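Long-range contact in serine acetyltransferase (Bacteroides vulgatus ATCC 8482, PDB 3F1X), which probably transfers an acetyl group to serine, an acyltransferase step in amino-acid biosynthesis: residues A[177-182]-A[192-197]. Sequence-based numbering, arbitrary orientation.
Sequences IPRFIT and DIHPGA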
ATOM      1  N   ILE A 177      -9.962  -1.203 -25.318  1.00 18.47           N
ATOM      2  CA  ILE A 177     -10.274  -1.797 -24.031  1.00 18.77           C
ATOM      3  C   ILE A 177     -10.604  -3.296 -24.050  1.00 17.84           C
ATOM      4  O   ILE A 177     -10.163  -4.028 -23.164  1.00 20.13           O
ATOM      5  CB  ILE A 177     -11.419  -1.031 -23.343  1.00 18.09           C
ATOM      6  CG1 ILE A 177     -11.000   0.427 -23.123  1.00 20.78           C
ATOM      7  CG2 ILE A 177     -11.753  -1.655 -22.011  1.00 18.14           C
ATOM      8  CD1 ILE A 177      -9.680   0.583 -22.374  1.00 21.77           C
ATOM      9  N   PRO A 178     -11.371  -3.778 -25.045  1.00 16.47           N
ATOM     10  CA  PRO A 178     -11.689  -5.218 -25.065  1.00 16.21           C
ATOM     11  C   PRO A 178     -10.460  -6.133 -25.139  1.00 16.18           C
ATOM     12  O   PRO A 178     -10.369  -7.118 -24.410  1.00 15.80           O
ATOM     13  CB  PRO A 178     -12.582  -5.363 -26.300  1.00 16.72           C
ATOM     14  CG  PRO A 178     -13.256  -4.005 -26.390  1.00 15.12           C
ATOM     15  CD  PRO A 178     -12.093  -3.065 -26.113  1.00 15.38           C
ATOM     16  N   ARG A 179      -9.522  -5.798 -26.017  1.00 15.60           N
ATOM     17  CA  ARG A 179      -8.307  -6.588 -26.183  1.00 17.63           C
ATOM     18  C   ARG A 179      -7.468  -6.519 -24.907  1.00 18.39           C
ATOM     19  O   ARG A 179      -6.837  -7.494 -24.499  1.00 18.14           O
ATOM     20  CB  ARG A 179      -7.507  -6.067 -27.381  1.00 19.07           C
ATOM     21  CG  ARG A 179      -6.320  -6.928 -27.781  1.00 21.97           C
ATOM     22  CD  ARG A 179      -6.735  -8.360 -28.097  1.00 21.47           C
ATOM     23  NE  ARG A 179      -5.580  -9.195 -28.441  1.00 26.89           N
ATOM     24  CZ  ARG A 179      -4.966  -9.191 -29.623  1.00 26.45           C
ATOM     25  NH1 ARG A 179      -5.391  -8.398 -30.598  1.00 24.38           N
ATOM     26  NH2 ARG A 179      -3.919  -9.980 -29.826  1.00 27.81           N
ATOM     27  N   PHE A 180      -7.472  -5.349 -24.282  1.00 20.35           N
ATOM     28  CA  PHE A 180      -6.753  -5.135 -23.038  1.00 19.57           C
ATOM     29  C   PHE A 180      -7.262  -6.131 -22.017  1.00 17.84           C
ATOM     30  O   PHE A 180      -6.487  -6.802 -21.335  1.00 17.33           O
ATOM     31  CB  PHE A 180      -7.033  -3.733 -22.524  1.00 23.09           C
ATOM     32  CG  PHE A 180      -5.824  -2.881 -22.418  1.00 27.19           C
ATOM     33  CD1 PHE A 180      -5.000  -2.958 -21.298  1.00 29.04           C
ATOM     34  CD2 PHE A 180      -5.502  -1.990 -23.439  1.00 30.45           C
ATOM     35  CE1 PHE A 180      -3.871  -2.156 -21.190  1.00 30.40           C
ATOM     36  CE2 PHE A 180      -4.371  -1.181 -23.341  1.00 31.20           C
ATOM     37  CZ  PHE A 180      -3.551  -1.265 -22.212  1.00 31.67           C
ATOM     38  N   ILE A 181      -8.581  -6.221 -21.915  1.00 16.69           N
ATOM     39  CA  ILE A 181      -9.205  -7.123 -20.970  1.00 15.38           C
ATOM     40  C   ILE A 181      -8.927  -8.602 -21.240  1.00 15.95           C
ATOM     41  O   ILE A 181      -8.672  -9.354 -20.292  1.00 14.80           O
ATOM     42  CB  ILE A 181     -10.731  -6.843 -20.894  1.00 15.25           C
ATOM     43  CG1 ILE A 181     -10.941  -5.475 -20.220  1.00 14.64           C
ATOM     44  CG2 ILE A 181     -11.456  -7.981 -20.159  1.00 13.65           C
ATOM     45  CD1 ILE A 181     -12.387  -5.049 -20.038  1.00 15.11           C
ATOM     46  N   THR A 182      -8.958  -9.039 -22.501  1.00 16.15           N
ATOM     47  CA  THR A 182      -8.685 -10.453 -22.761  1.00 16.52           C
ATOM     48  C   THR A 182      -7.217 -10.799 -22.556  1.00 17.67           C
ATOM     49  O   THR A 182      -6.899 -11.890 -22.084  1.00 18.07           O
ATOM     50  CB  THR A 182      -9.125 -10.913 -24.188  1.00 15.98           C
ATOM     51  OG1 THR A 182      -8.514 -10.090 -25.193  1.00 16.85           O
ATOM     52  CG2 THR A 182     -10.647 -10.864 -24.313  1.00 15.57           C
ATOM     53  N   ASP A 192      -5.948 -17.490 -24.076  1.00 15.77           N
ATOM     54  CA  ASP A 192      -6.044 -16.336 -24.971  1.00 16.47           C
ATOM     55  C   ASP A 192      -7.245 -16.403 -25.915  1.00 16.67           C
ATOM     56  O   ASP A 192      -7.249 -17.158 -26.893  1.00 17.34           O
ATOM     57  CB  ASP A 192      -4.732 -16.211 -25.767  1.00 19.39           C
ATOM     58  CG  ASP A 192      -4.664 -14.953 -26.628  1.00 24.21           C
ATOM     59  OD1 ASP A 192      -5.180 -13.898 -26.206  1.00 27.74           O
ATOM     60  OD2 ASP A 192      -4.070 -15.016 -27.728  1.00 29.29           O
ATOM     61  N   ILE A 193      -8.266 -15.610 -25.606  1.00 14.90           N
ATOM     62  CA  ILE A 193      -9.495 -15.549 -26.397  1.00 14.46           C
ATOM     63  C   ILE A 193      -9.642 -14.138 -26.969  1.00 15.83           C
ATOM     64  O   ILE A 193      -9.721 -13.177 -26.209  1.00 14.53           O
ATOM     65  CB  ILE A 193     -10.747 -15.824 -25.518  1.00 15.12           C
ATOM     66  CG1 ILE A 193     -10.560 -17.110 -24.710  1.00 12.22           C
ATOM     67  CG2 ILE A 193     -11.995 -15.936 -26.406  1.00 14.50           C
ATOM     68  CD1 ILE A 193     -11.619 -17.318 -23.636  1.00 13.70           C
ATOM     69  N   HIS A 194      -9.679 -14.011 -28.295  1.00 15.00           N
ATOM     70  CA  HIS A 194      -9.832 -12.692 -28.916  1.00 15.92           C
ATOM     71  C   HIS A 194     -11.250 -12.218 -28.641  1.00 15.79           C
ATOM     72  O   HIS A 194     -12.202 -12.974 -28.791  1.00 14.63           O
ATOM     73  CB  HIS A 194      -9.610 -12.748 -30.429  1.00 15.67           C
ATOM     74  CG  HIS A 194      -9.622 -11.400 -31.089  1.00 21.00           C
ATOM     75  ND1 HIS A 194      -8.473 -10.672 -31.323  1.00 23.84           N
ATOM     76  CD2 HIS A 194     -10.647 -10.635 -31.538  1.00 20.16           C
ATOM     77  CE1 HIS A 194      -8.790  -9.518 -31.886  1.00 24.63           C
ATOM     78  NE2 HIS A 194     -10.103  -9.471 -32.027  1.00 22.14           N
ATOM     79  N   PRO A 195     -11.406 -10.948 -28.248  1.00 16.72           N
ATOM     80  CA  PRO A 195     -12.732 -10.412 -27.954  1.00 17.56           C
ATOM     81  C   PRO A 195     -13.755 -10.555 -29.081  1.00 18.58           C
ATOM     82  O   PRO A 195     -14.954 -10.588 -28.825  1.00 18.24           O
ATOM     83  CB  PRO A 195     -12.441  -8.954 -27.578  1.00 16.71           C
ATOM     84  CG  PRO A 195     -11.173  -8.649 -28.278  1.00 15.44           C
ATOM     85  CD  PRO A 195     -10.374  -9.911 -28.091  1.00 16.13           C
ATOM     86  N   GLY A 196     -13.276 -10.669 -30.316  1.00 17.88           N
ATOM     87  CA  GLY A 196     -14.174 -10.803 -31.452  1.00 19.67           C
ATOM     88  C   GLY A 196     -14.729 -12.201 -31.667  1.00 21.21           C
ATOM     89  O   GLY A 196     -15.669 -12.389 -32.434  1.00 21.42           O
ATOM     90  N   ALA A 197     -14.149 -13.194 -31.010  1.00 19.13           N
ATOM     91  CA  ALA A 197     -14.652 -14.551 -31.170  1.00 19.42           C
ATOM     92  C   ALA A 197     -16.117 -14.575 -30.745  1.00 19.46           C
ATOM     93  O   ALA A 197     -16.549 -13.739 -29.952  1.00 19.28           O
ATOM     94  CB  ALA A 197     -13.845 -15.520 -30.311  1.00 18.05           C
TER
HETATM   95  O   HOH W   1      -6.536 -11.726 -26.393  1.00 32.03           O
HETATM   96  O   HOH W   2      -7.954 -14.281 -23.023  1.00 16.28           O
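Arg179 and His194 each hold CG anti to the backbone N (chi1 -172° and -174°), and their side chains cross at about a right angle. A bend at chi2 sets Arg179 CD 4.0 Å from Pro195 CD. Arg179 NH1 arrives near the plane of the imidazole, at the ring edge, 3.8 Å from His194 CE1. His194 ND1 in turn lies over one face of the guanidinium. The two planes are well short of parallel, 57° apart, so the groups do not stack. Arg179 NE forms a salt bridge with Glu183, one turn further along the helix, and Tyr154 of the second subunit packs on the arginine. An alanine in place of Arg179 would probably leave Glu183 without this salt bridge and open a gap beside the His194 edge and Pro195 CD.

Pro195 is wedged between the helix and the His194 ring. Its CB meets Pro178 CB at 3.8 Å, and its CD lies 3.4 Å from Thr182 OG1. The same CD sits over one face of the imidazole, toward the rim. Thr182 turns its CB and CG2 to Ile193 O.

One water joins side chains, and another joins the two backbones. The first donates to Asp192 OD1 at 2.6 Å. It also bonds Thr182 OG1, and its link to Arg179 NE is weak. The second donates to Thr182 O and accepts from Ile193 N at 2.9 Å.

Asp192 OD2 bonds His207 ND1 of the second subunit. The backbone of Asp192 and His194 pairs with Val211 and Ile213 on the next coil. The contact thus joins the last helix of the helical N-terminal domain to the first turn of the left-handed parallel beta-helix, the domain arrangement characteristic of serine acetyltransferases.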